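Local coordinates for LacI family transcription regulator (PDB 4O5A), which probably regulates transcription as a LacI-type repressor, binding operator DNA through an N-terminal helix-turn-helix and sensing a small effector with its periplasmic-binding-protein-like core, at residues 177-182 and 331-335; 183-187 and 219-223; 193-197 and 209-213; 240-245 and 267-273. One frame throughout, in Å; residues are numbered along the deposited sequence. Where two conformers were deposited one is given.

All four contacts fall in the C-terminal subdomain of the LacI-type core, around the mixed sheet that holds strands 193-197 and 333-335. Contacts 1 and 2 use successive turns of helix 175-188, their centres 14 Å apart; contact 3 is about 10 Å from contact 2, centre to centre, its F213 packing on I183. Contact 4 stands farther off, about 26 Å from contact 1 between centres, yet L243 in its first segment reaches A195 and V197 of contact 3. Along the chain, contact 1 spans the other three, contact 2 encloses contact 3, and contact 4 follows. The four build one alpha/beta domain, helices 175-188 and 206-219 on one face of the sheet, 233-245 on the other.

Contact 1. Residues 177-182 and 331-335; sequences AASGTM and PYELI
Y332 lays its ring over the helix backbone at A178, with the CA of A178 4.1 Å from the ring centroid and 28° off the normal, a CH-pi contact; the CB of A178 lies above the same face. The ring reaches the helix because CG sits between the backbone N and the carbonyl carbon (chi1 60°), which turns the phenol across to 177-182 while the chain runs on into strand 333-335. At the far end of the ring its OH and the OG1 of T181 share a 2.6 Å hydrogen bond, in which either oxygen could be the donor. OG1 meets the ring at its edge, in the ring plane, and the CB of A177 packs 4.0 Å from CE2 of Y332. A phenylalanine in its place would probably keep the cover over A178 but leave the T181 hydroxyl without this partner and the ring less firmly fixed in its rotation. T181 has a second use: its methyl CG2, anti to the backbone N (chi1 -63° for OG1), slides past L334, 3.9 Å from CB. At the next helix residue, CG of selenomethionine M182 lies 4.3 Å from CD1 of L334. Strand 333-335 is the antiparallel edge of its sheet, bonded through its backbone to S301 and A299, and helix 175-188 packs over the face beside this outermost strand, M182 reaching L300, I282 and W284.

Contact 2. Residues 183-187 and 219-223; sequences IRHLA and ELGMR
I183 and selenomethionine M222 meet at a slant, the branch methyl CG2 of the isoleucine set against the selenium rather than against the chain leading to it: I183 CG2 to M222 SE is 3.8 Å. With CG1 beside the backbone N (chi1 -63°), it is this branch methyl that is presented to M222. M222 arrives from the other side with its chain bent at chi3 (66°), which turns the terminal CE inward, toward L186 and I194, while still 4.0 Å from CG2 of I183. One turn further along, the CB of A187 rests 4.1 Å from the selenium of M222, so the large, polarisable atom is seated between two side chains spaced four residues apart on one helical face. L220 adds a second layer nearer the surface, its CD1 lying 4.2 Å from CG2 of I183 and 4.3 Å from CB of A187. L186 gives only a marginal touch, through its CB to the CE of M222. No hydrogen bond crosses the contact; it is held by apolar packing alone. On the loop side, G221 takes a positive phi of 67° and closes helix 206-219 with a Schellman motif, reversing the chain so that L220 and M222 both face helix 175-188. Such a glycine-terminated helix leading straight into the next parallel strand, 223-224, is the helix-to-strand turn of a beta-alpha-beta unit in a Rossmann-like alpha/beta domain.

Contact 3. Residues 193-197 and 209-213; sequences NIARV and RDAAF
R196 and F213 join the first two elements of a beta-alpha-beta unit, in which helix 206-219 runs antiparallel to strand 193-197 (176° between the short axes, 11.3 Å apart) before the chain enters strand 223-224. The main interaction is CH-pi. The CD of R196 stands directly over the centre of the F213 ring, 3.5 Å from the centroid and on its normal, with all six ring carbons at nearly the same distance. The bend of the arginine at chi3 (92°) then carries the guanidinium farther above the face and off its centre, its plane 33° from the ring's; its cation-pi term, with CZ 5.2 Å from the centroid, is long and at most weak. Apolar packing is slighter: CD1 of I194 approaches the edge of the F213 ring at CE2. Among the charged groups, R196 and R209 cross at about a right angle, the aliphatic part of R209 covering one face of the R196 guanidinium. Their like charges come close, but acids outside the two segments draw both arginines: D256 makes a salt bridge with NH2 of R196, and D175 with NE of R209, which also lies in cation-pi contact with W284. A leucine at R196 would probably cost D256 this salt bridge, leaving it the long, weak pairing with R209, and uncover the alkyl flank of R209, while some apolar cover of F213 might remain. At that flank, the NH2 of R196 lies 3.7 Å from CD of R209.

Contact 4. Residues 240-245 and 267-273; sequences TKRLLS and VASVKGV
Helices 233-245 and 258-271 pack at 50° through their last turns, the axes of the short segments 10.4 Å apart and the closest backbones those of K241 and V267. V267 meets the first helix with one methyl: its CG1, anti to the backbone N (chi1 161°), sits between two residues of the facing turn, 3.8 Å from CG2 of T240 and 3.8 Å from CG of K241. The T240 and V267 side chains slide past one another in opposite directions, whereas K241 crosses V267 at about a right angle. The hydroxyl of T240 is engaged elsewhere, with G236 and Y255. L244 fills the centre. Its CD1 lies over the backbone of the second helix, 4.0 Å from CA of A268, and also brushes V273 where the chain leaves the helix. K271 runs alongside L244 the other way, its CE 3.8 Å from CB of L244; a bend at chi4 (60°) brings its NZ round to 3.6 Å from OG of S245. S245 was modelled in two conformers; in the one with this spacing, its hydroxyl donates to O of K241 at 2.6 Å. G272 ends helix 258-271 with a Schellman motif. Such a helix pair, joined through strand 252-255, packs on the face of the sheet away from helix 206-219, L243 reaching A195 and V197, as in a Rossmann-like alpha/beta domain, here the C-terminal subdomain of a LacI-family core.

Contact 1. Residues 177-182 and 331-335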
loop_
_atom_site.group_PDB
_atom_site.type_symbol
_atom_site.label_atom_id
_atom_site.label_comp_id
_atom_site.label_asym_id
_atom_site.label_seq_id
_atom_site.Cartn_x
_atom_site.Cartn_y
_atom_site.Cartn_z
ATOM N N ALA A 177 3.710 -3.908 -24.789
ATOM C CA ALA A 177 4.998 -4.592 -24.621
ATOM C C ALA A 177 4.946 -5.601 -23.483
ATOM O O ALA A 177 5.324 -6.764 -23.641
ATOM C CB ALA A 177 6.130 -3.583 -24.378
ATOM N N ALA A 178 4.504 -5.144 -22.316
ATOM C CA ALA A 178 4.370 -6.022 -21.158
ATOM C C ALA A 178 3.482 -7.235 -21.461
ATOM O O ALA A 178 3.773 -8.355 -21.021
ATOM C CB ALA A 178 3.822 -5.236 -19.981
ATOM N N SER A 179 2.398 -7.011 -22.199
ATOM C CA SER A 179 1.487 -8.091 -22.570
ATOM C C SER A 179 2.241 -9.162 -23.347
ATOM O O SER A 179 2.104 -10.356 -23.066
ATOM C CB SER A 179 0.330 -7.572 -23.429
ATOM O OG SER A 179 -0.456 -6.624 -22.722
ATOM N N GLY A 180 3.047 -8.727 -24.309
ATOM C CA GLY A 180 3.864 -9.637 -25.097
ATOM C C GLY A 180 4.842 -10.430 -24.256
ATOM O O GLY A 180 5.007 -11.634 -24.453
ATOM N N THR A 181 5.483 -9.765 -23.302
ATOM C CA THR A 181 6.470 -10.437 -22.469
ATOM C C THR A 181 5.808 -11.564 -21.664
ATOM O O THR A 181 6.360 -12.664 -21.562
ATOM C CB THR A 181 7.170 -9.444 -21.521
ATOM O OG1 THR A 181 7.893 -8.479 -22.305
ATOM C CG2 THR A 181 8.145 -10.177 -20.622
HETATM N N MSE A 182 4.629 -11.292 -21.111
HETATM C CA MSE A 182 3.909 -12.286 -20.312
HETATM C C MSE A 182 3.411 -13.434 -21.180
HETATM O O MSE A 182 3.545 -14.605 -20.822
HETATM C CB MSE A 182 2.748 -11.636 -19.578
HETATM C CG MSE A 182 3.206 -10.779 -18.414
HETATM SE SE MSE A 182 1.671 -10.077 -17.466
HETATM C CE MSE A 182 1.151 -8.726 -18.722
ATOM N N PRO A 331 12.232 0.532 -17.891
ATOM C CA PRO A 331 11.774 -0.788 -18.336
ATOM C C PRO A 331 11.187 -1.612 -17.202
ATOM O O PRO A 331 11.648 -1.537 -16.057
ATOM C CB PRO A 331 13.048 -1.451 -18.878
ATOM C CG PRO A 331 14.189 -0.670 -18.285
ATOM C CD PRO A 331 13.674 0.734 -18.127
ATOM N N TYR A 332 10.135 -2.358 -17.523
ATOM C CA TYR A 332 9.540 -3.305 -16.596
ATOM C C TYR A 332 10.364 -4.591 -16.652
ATOM O O TYR A 332 11.231 -4.743 -17.504
ATOM C CB TYR A 332 8.104 -3.608 -17.027
ATOM C CG TYR A 332 8.037 -4.209 -18.410
ATOM C CD1 TYR A 332 8.197 -5.571 -18.614
ATOM C CD2 TYR A 332 7.841 -3.405 -19.523
ATOM C CE1 TYR A 332 8.162 -6.118 -19.887
ATOM C CE2 TYR A 332 7.799 -3.943 -20.788
ATOM C CZ TYR A 332 7.953 -5.300 -20.968
ATOM O OH TYR A 332 7.913 -5.835 -22.235
ATOM N N GLU A 333 10.057 -5.547 -15.781
ATOM C CA GLU A 333 10.798 -6.805 -15.758
ATOM C C GLU A 333 9.831 -7.920 -15.382
ATOM O O GLU A 333 9.046 -7.761 -14.454
ATOM C CB GLU A 333 11.919 -6.704 -14.716
ATOM C CG GLU A 333 12.718 -7.978 -14.436
ATOM C CD GLU A 333 13.609 -7.826 -13.200
ATOM O OE1 GLU A 333 13.580 -6.739 -12.575
ATOM O OE2 GLU A 333 14.326 -8.787 -12.843
ATOM N N LEU A 334 9.871 -9.040 -16.098
ATOM C CA LEU A 334 9.072 -10.184 -15.660
ATOM C C LEU A 334 9.929 -10.954 -14.672
ATOM O O LEU A 334 10.984 -11.495 -15.044
ATOM C CB LEU A 334 8.719 -11.094 -16.842
ATOM C CG LEU A 334 7.856 -12.309 -16.470
ATOM C CD1 LEU A 334 6.508 -11.868 -15.913
ATOM C CD2 LEU A 334 7.672 -13.208 -17.681
ATOM N N ILE A 335 9.514 -10.970 -13.413
ATOM C CA ILE A 335 10.227 -11.720 -12.394
ATOM C C ILE A 335 9.644 -13.116 -12.302
ATOM O O ILE A 335 8.538 -13.305 -11.805
ATOM C CB ILE A 335 10.126 -11.031 -11.033
ATOM C CG1 ILE A 335 10.650 -9.598 -11.152
ATOM C CG2 ILE A 335 10.896 -11.823 -9.982
ATOM C CD1 ILE A 335 10.500 -8.791 -9.887
#

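Contact 2. Residues 183-187 and 219-223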
loop_
_atom_site.group_PDB
_atom_site.type_symbol
_atom_site.label_atom_id
_atom_site.label_comp_id
_atom_site.label_asym_id
_atom_site.label_seq_id
_atom_site.Cartn_x
_atom_site.Cartn_y
_atom_site.Cartn_z
ATOM N N ILE A 183 2.849 -13.103 -22.331
ATOM C CA ILE A 183 2.293 -14.141 -23.190
ATOM C C ILE A 183 3.402 -15.010 -23.765
ATOM O O ILE A 183 3.250 -16.227 -23.861
ATOM C CB ILE A 183 1.426 -13.533 -24.312
ATOM C CG1 ILE A 183 0.236 -12.798 -23.693
ATOM C CG2 ILE A 183 0.952 -14.602 -25.285
ATOM C CD1 ILE A 183 -0.436 -11.848 -24.657
ATOM N N ARG A 184 4.524 -14.409 -24.147
ATOM C CA ARG A 184 5.621 -15.220 -24.678
ATOM C C ARG A 184 6.166 -16.191 -23.625
ATOM O O ARG A 184 6.570 -17.292 -23.960
ATOM C CB ARG A 184 6.747 -14.342 -25.243
ATOM C CG ARG A 184 6.384 -13.608 -26.522
ATOM C CD ARG A 184 7.633 -12.999 -27.173
ATOM N NE ARG A 184 8.200 -11.956 -26.315
ATOM C CZ ARG A 184 7.777 -10.695 -26.297
ATOM N NH1 ARG A 184 6.797 -10.319 -27.113
ATOM N NH2 ARG A 184 8.332 -9.808 -25.470
ATOM N N HIS A 185 6.174 -15.768 -22.359
ATOM C CA HIS A 185 6.615 -16.608 -21.239
ATOM C C HIS A 185 5.687 -17.827 -21.143
ATOM O O HIS A 185 6.150 -18.959 -20.983
ATOM C CB HIS A 185 6.590 -15.785 -19.940
ATOM C CG HIS A 185 6.945 -16.551 -18.697
ATOM N ND1 HIS A 185 8.222 -17.010 -18.438
ATOM C CD2 HIS A 185 6.201 -16.877 -17.614
ATOM C CE1 HIS A 185 8.236 -17.616 -17.261
ATOM N NE2 HIS A 185 7.027 -17.542 -16.736
ATOM N N LEU A 186 4.388 -17.598 -21.272
ATOM C CA LEU A 186 3.429 -18.699 -21.238
ATOM C C LEU A 186 3.564 -19.586 -22.471
ATOM O O LEU A 186 3.475 -20.810 -22.367
ATOM C CB LEU A 186 1.991 -18.184 -21.067
ATOM C CG LEU A 186 1.742 -17.410 -19.759
ATOM C CD1 LEU A 186 0.325 -16.889 -19.744
ATOM C CD2 LEU A 186 1.982 -18.308 -18.548
ATOM N N ALA A 187 3.816 -18.982 -23.633
ATOM C CA ALA A 187 3.970 -19.752 -24.867
ATOM C C ALA A 187 5.188 -20.666 -24.790
ATOM O O ALA A 187 5.134 -21.829 -25.223
ATOM C CB ALA A 187 4.092 -18.823 -26.066
ATOM N N GLU A 219 -2.306 -14.581 -32.849
ATOM C CA GLU A 219 -1.189 -14.795 -33.762
ATOM C C GLU A 219 -0.306 -15.957 -33.325
ATOM O O GLU A 219 0.436 -16.495 -34.128
ATOM C CB GLU A 219 -0.384 -13.508 -33.956
ATOM C CG GLU A 219 -1.082 -12.525 -34.887
ATOM C CD GLU A 219 -0.271 -11.270 -35.189
ATOM O OE1 GLU A 219 0.942 -11.229 -34.880
ATOM O OE2 GLU A 219 -0.853 -10.318 -35.759
ATOM N N LEU A 220 -0.411 -16.367 -32.066
ATOM C CA LEU A 220 0.337 -17.537 -31.600
ATOM C C LEU A 220 -0.560 -18.768 -31.517
ATOM O O LEU A 220 -0.135 -19.828 -31.059
ATOM C CB LEU A 220 0.982 -17.268 -30.250
ATOM C CG LEU A 220 2.189 -16.325 -30.290
ATOM C CD1 LEU A 220 2.608 -15.959 -28.876
ATOM C CD2 LEU A 220 3.346 -16.957 -31.081
ATOM N N GLY A 221 -1.802 -18.624 -31.963
ATOM C CA GLY A 221 -2.739 -19.734 -31.962
ATOM C C GLY A 221 -3.127 -20.171 -30.559
ATOM O O GLY A 221 -3.381 -21.351 -30.317
HETATM N N MSE A 222 -3.187 -19.218 -29.635
HETATM C CA MSE A 222 -3.570 -19.516 -28.256
HETATM C C MSE A 222 -5.003 -19.082 -27.983
HETATM O O MSE A 222 -5.409 -17.985 -28.363
HETATM C CB MSE A 222 -2.628 -18.813 -27.273
HETATM C CG MSE A 222 -1.168 -19.242 -27.414
HETATM SE SE MSE A 222 0.084 -18.020 -26.578
HETATM C CE MSE A 222 -0.432 -18.289 -24.730
ATOM N N ARG A 223 -5.769 -19.945 -27.325
ATOM C CA ARG A 223 -7.134 -19.594 -26.950
ATOM C C ARG A 223 -7.069 -18.599 -25.802
ATOM O O ARG A 223 -6.261 -18.759 -24.880
ATOM C CB ARG A 223 -7.919 -20.843 -26.553
ATOM C CG ARG A 223 -9.397 -20.587 -26.310
ATOM C CD ARG A 223 -10.165 -21.895 -26.208
ATOM N NE ARG A 223 -11.601 -21.684 -26.051
ATOM C CZ ARG A 223 -12.196 -21.451 -24.887
ATOM N NH1 ARG A 223 -13.511 -21.277 -24.840
ATOM N NH2 ARG A 223 -11.478 -21.385 -23.771
#

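Contact 3. Residues 193-197 and 209-213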
loop_
_atom_site.group_PDB
_atom_site.type_symbol
_atom_site.label_atom_id
_atom_site.label_comp_id
_atom_site.label_asym_id
_atom_site.label_seq_id
_atom_site.Cartn_x
_atom_site.Cartn_y
_atom_site.Cartn_z
ATOM N N ASN A 193 -4.048 -22.264 -23.949
ATOM C CA ASN A 193 -5.376 -21.835 -23.531
ATOM C C ASN A 193 -5.198 -21.047 -22.245
ATOM O O ASN A 193 -4.936 -21.629 -21.192
ATOM C CB ASN A 193 -6.283 -23.059 -23.301
ATOM C CG ASN A 193 -7.720 -22.689 -22.926
ATOM O OD1 ASN A 193 -8.148 -21.535 -23.050
ATOM N ND2 ASN A 193 -8.476 -23.686 -22.469
ATOM N N ILE A 194 -5.299 -19.724 -22.330
ATOM C CA ILE A 194 -5.029 -18.864 -21.185
ATOM C C ILE A 194 -6.155 -17.869 -20.966
ATOM O O ILE A 194 -7.007 -17.666 -21.833
ATOM C CB ILE A 194 -3.682 -18.102 -21.322
ATOM C CG1 ILE A 194 -3.766 -17.028 -22.413
ATOM C CG2 ILE A 194 -2.531 -19.074 -21.602
ATOM C CD1 ILE A 194 -2.581 -16.096 -22.430
ATOM N N ALA A 195 -6.167 -17.259 -19.794
ATOM C CA ALA A 195 -7.211 -16.304 -19.477
ATOM C C ALA A 195 -6.661 -15.140 -18.700
ATOM O O ALA A 195 -5.593 -15.226 -18.099
ATOM C CB ALA A 195 -8.342 -16.978 -18.708
ATOM N N ARG A 196 -7.400 -14.032 -18.733
ATOM C CA ARG A 196 -7.052 -12.854 -17.975
ATOM C C ARG A 196 -8.195 -12.508 -17.047
ATOM O O ARG A 196 -9.367 -12.513 -17.438
ATOM C CB ARG A 196 -6.828 -11.666 -18.928
ATOM C CG ARG A 196 -5.430 -11.120 -18.959
ATOM C CD ARG A 196 -5.361 -9.870 -19.828
ATOM N NE ARG A 196 -5.554 -8.634 -19.064
ATOM C CZ ARG A 196 -6.234 -7.583 -19.507
ATOM N NH1 ARG A 196 -6.815 -7.622 -20.701
ATOM N NH2 ARG A 196 -6.350 -6.488 -18.757
ATOM N N VAL A 197 -7.853 -12.209 -15.807
ATOM C CA VAL A 197 -8.805 -11.614 -14.878
ATOM C C VAL A 197 -8.436 -10.145 -14.769
ATOM O O VAL A 197 -7.461 -9.797 -14.119
ATOM C CB VAL A 197 -8.744 -12.331 -13.525
ATOM C CG1 VAL A 197 -9.642 -11.640 -12.493
ATOM C CG2 VAL A 197 -9.187 -13.780 -13.695
ATOM N N ARG A 209 -4.783 -2.989 -23.399
ATOM C CA ARG A 209 -4.425 -4.318 -22.944
ATOM C C ARG A 209 -5.188 -5.400 -23.688
ATOM O O ARG A 209 -4.602 -6.404 -24.077
ATOM C CB ARG A 209 -4.639 -4.456 -21.439
ATOM C CG ARG A 209 -3.732 -3.536 -20.638
ATOM C CD ARG A 209 -3.936 -3.698 -19.143
ATOM N NE ARG A 209 -2.958 -2.899 -18.405
ATOM C CZ ARG A 209 -2.669 -3.075 -17.122
ATOM N NH1 ARG A 209 -3.291 -4.018 -16.429
ATOM N NH2 ARG A 209 -1.762 -2.308 -16.538
ATOM N N ASP A 210 -6.489 -5.193 -23.880
ATOM C CA ASP A 210 -7.307 -6.201 -24.554
ATOM C C ASP A 210 -6.871 -6.368 -25.997
ATOM O O ASP A 210 -6.795 -7.494 -26.500
ATOM C CB ASP A 210 -8.797 -5.856 -24.485
ATOM C CG ASP A 210 -9.659 -6.836 -25.270
ATOM O OD1 ASP A 210 -9.731 -8.019 -24.876
ATOM O OD2 ASP A 210 -10.263 -6.428 -26.286
ATOM N N ALA A 211 -6.566 -5.257 -26.669
ATOM C CA ALA A 211 -6.129 -5.330 -28.059
ATOM C C ALA A 211 -4.810 -6.093 -28.186
ATOM O O ALA A 211 -4.640 -6.912 -29.092
ATOM C CB ALA A 211 -6.011 -3.936 -28.672
ATOM N N ALA A 212 -3.878 -5.816 -27.279
ATOM C CA ALA A 212 -2.597 -6.505 -27.272
ATOM C C ALA A 212 -2.757 -8.000 -26.999
ATOM O O ALA A 212 -2.182 -8.823 -27.713
ATOM C CB ALA A 212 -1.640 -5.869 -26.261
ATOM N N PHE A 213 -3.527 -8.352 -25.977
ATOM C CA PHE A 213 -3.759 -9.761 -25.675
ATOM C C PHE A 213 -4.452 -10.500 -26.816
ATOM O O PHE A 213 -4.067 -11.612 -27.168
ATOM C CB PHE A 213 -4.523 -9.931 -24.352
ATOM C CG PHE A 213 -3.619 -10.172 -23.181
ATOM C CD1 PHE A 213 -2.909 -9.128 -22.615
ATOM C CD2 PHE A 213 -3.433 -11.451 -22.681
ATOM C CE1 PHE A 213 -2.047 -9.348 -21.551
ATOM C CE2 PHE A 213 -2.563 -11.679 -21.621
ATOM C CZ PHE A 213 -1.875 -10.621 -21.054
#

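Contact 4. Residues 240-245 and 267-273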
loop_
_atom_site.group_PDB
_atom_site.type_symbol
_atom_site.label_atom_id
_atom_site.label_comp_id
_atom_site.label_asym_id
_atom_site.label_seq_id
_atom_site.Cartn_x
_atom_site.Cartn_y
_atom_site.Cartn_z
ATOM N N THR A 240 -11.955 -16.647 -10.737
ATOM C CA THR A 240 -11.118 -17.843 -10.835
ATOM C C THR A 240 -11.949 -19.117 -10.774
ATOM O O THR A 240 -11.753 -20.033 -11.575
ATOM C CB THR A 240 -10.031 -17.875 -9.746
ATOM O OG1 THR A 240 -9.271 -16.663 -9.809
ATOM C CG2 THR A 240 -9.091 -19.070 -9.976
ATOM N N LYS A 241 -12.889 -19.174 -9.835
ATOM C CA LYS A 241 -13.820 -20.295 -9.756
ATOM C C LYS A 241 -14.522 -20.506 -11.091
ATOM O O LYS A 241 -14.679 -21.637 -11.564
ATOM C CB LYS A 241 -14.867 -20.035 -8.673
ATOM C CG LYS A 241 -14.369 -20.234 -7.246
ATOM C CD LYS A 241 -15.543 -20.098 -6.271
ATOM C CE LYS A 241 -15.107 -20.352 -4.837
ATOM N NZ LYS A 241 -16.278 -20.580 -3.936
ATOM N N ARG A 242 -14.948 -19.409 -11.704
ATOM C CA ARG A 242 -15.620 -19.487 -12.995
ATOM C C ARG A 242 -14.695 -20.040 -14.085
ATOM O O ARG A 242 -15.081 -20.946 -14.821
ATOM C CB ARG A 242 -16.158 -18.115 -13.398
ATOM C CG ARG A 242 -16.786 -18.067 -14.778
ATOM C CD ARG A 242 -17.524 -16.749 -14.957
ATOM N NE ARG A 242 -17.891 -16.468 -16.344
ATOM C CZ ARG A 242 -18.684 -15.464 -16.699
ATOM N NH1 ARG A 242 -19.195 -14.670 -15.767
ATOM N NH2 ARG A 242 -18.982 -15.264 -17.969
ATOM N N LEU A 243 -13.481 -19.509 -14.179
ATOM C CA LEU A 243 -12.520 -19.988 -15.184
ATOM C C LEU A 243 -12.138 -21.453 -14.998
ATOM O O LEU A 243 -12.010 -22.196 -15.974
ATOM C CB LEU A 243 -11.268 -19.116 -15.184
ATOM C CG LEU A 243 -11.520 -17.690 -15.680
ATOM C CD1 LEU A 243 -10.333 -16.813 -15.362
ATOM C CD2 LEU A 243 -11.809 -17.686 -17.183
ATOM N N LEU A 244 -11.972 -21.875 -13.749
ATOM C CA LEU A 244 -11.584 -23.261 -13.475
ATOM C C LEU A 244 -12.709 -24.280 -13.598
ATOM O O LEU A 244 -12.457 -25.488 -13.563
ATOM C CB LEU A 244 -10.918 -23.374 -12.101
ATOM C CG LEU A 244 -9.621 -22.583 -11.931
ATOM C CD1 LEU A 244 -9.059 -22.830 -10.549
ATOM C CD2 LEU A 244 -8.617 -22.997 -12.997
ATOM N N SER A 245 -13.940 -23.797 -13.750
ATOM C CA SER A 245 -15.089 -24.686 -13.831
ATOM C C SER A 245 -15.636 -24.874 -15.248
ATOM O O SER A 245 -16.487 -25.731 -15.467
ATOM C CB SER A 245 -16.200 -24.205 -12.890
ATOM O OG SER A 245 -15.697 -24.047 -11.577
ATOM N N VAL A 267 -7.898 -20.106 -4.389
ATOM C CA VAL A 267 -9.034 -20.824 -4.979
ATOM C C VAL A 267 -8.582 -22.122 -5.633
ATOM O O VAL A 267 -9.194 -23.168 -5.427
ATOM C CB VAL A 267 -9.795 -19.954 -6.029
ATOM C CG1 VAL A 267 -10.643 -20.838 -6.964
ATOM C CG2 VAL A 267 -10.690 -18.942 -5.319
ATOM N N ALA A 268 -7.520 -22.050 -6.425
ATOM C CA ALA A 268 -7.011 -23.249 -7.088
ATOM C C ALA A 268 -6.619 -24.308 -6.051
ATOM O O ALA A 268 -6.953 -25.484 -6.191
ATOM C CB ALA A 268 -5.839 -22.907 -7.987
ATOM N N SER A 269 -5.934 -23.884 -4.989
ATOM C CA SER A 269 -5.494 -24.834 -3.967
ATOM C C SER A 269 -6.666 -25.511 -3.296
ATOM O O SER A 269 -6.646 -26.721 -3.102
ATOM C CB SER A 269 -4.603 -24.167 -2.919
ATOM O OG SER A 269 -3.418 -23.682 -3.534
ATOM N N VAL A 270 -7.685 -24.737 -2.929
ATOM C CA VAL A 270 -8.859 -25.314 -2.273
ATOM C C VAL A 270 -9.524 -26.314 -3.215
ATOM O O VAL A 270 -10.033 -27.356 -2.794
ATOM C CB VAL A 270 -9.853 -24.201 -1.870
ATOM C CG1 VAL A 270 -11.203 -24.779 -1.458
ATOM C CG2 VAL A 270 -9.263 -23.343 -0.763
ATOM N N LYS A 271 -9.467 -26.016 -4.507
ATOM C CA LYS A 271 -10.118 -26.845 -5.527
ATOM C C LYS A 271 -9.291 -28.093 -5.881
ATOM O O LYS A 271 -9.792 -29.012 -6.521
ATOM C CB LYS A 271 -10.366 -25.993 -6.779
ATOM C CG LYS A 271 -11.460 -26.469 -7.729
ATOM C CD LYS A 271 -11.758 -25.364 -8.766
ATOM C CE LYS A 271 -12.730 -25.812 -9.852
ATOM N NZ LYS A 271 -14.047 -26.226 -9.304
ATOM N N GLY A 272 -8.029 -28.130 -5.454
ATOM C CA GLY A 272 -7.164 -29.257 -5.765
ATOM C C GLY A 272 -6.474 -29.082 -7.112
ATOM O O GLY A 272 -5.874 -30.018 -7.652
ATOM N N VAL A 273 -6.571 -27.887 -7.665
ATOM C CA VAL A 273 -5.844 -27.549 -8.879
ATOM C C VAL A 273 -4.460 -27.047 -8.480
ATOM O O VAL A 273 -4.324 -25.958 -7.926
ATOM C CB VAL A 273 -6.605 -26.482 -9.664
ATOM C CG1 VAL A 273 -5.810 -26.019 -10.881
ATOM C CG2 VAL A 273 -7.971 -27.033 -10.079
#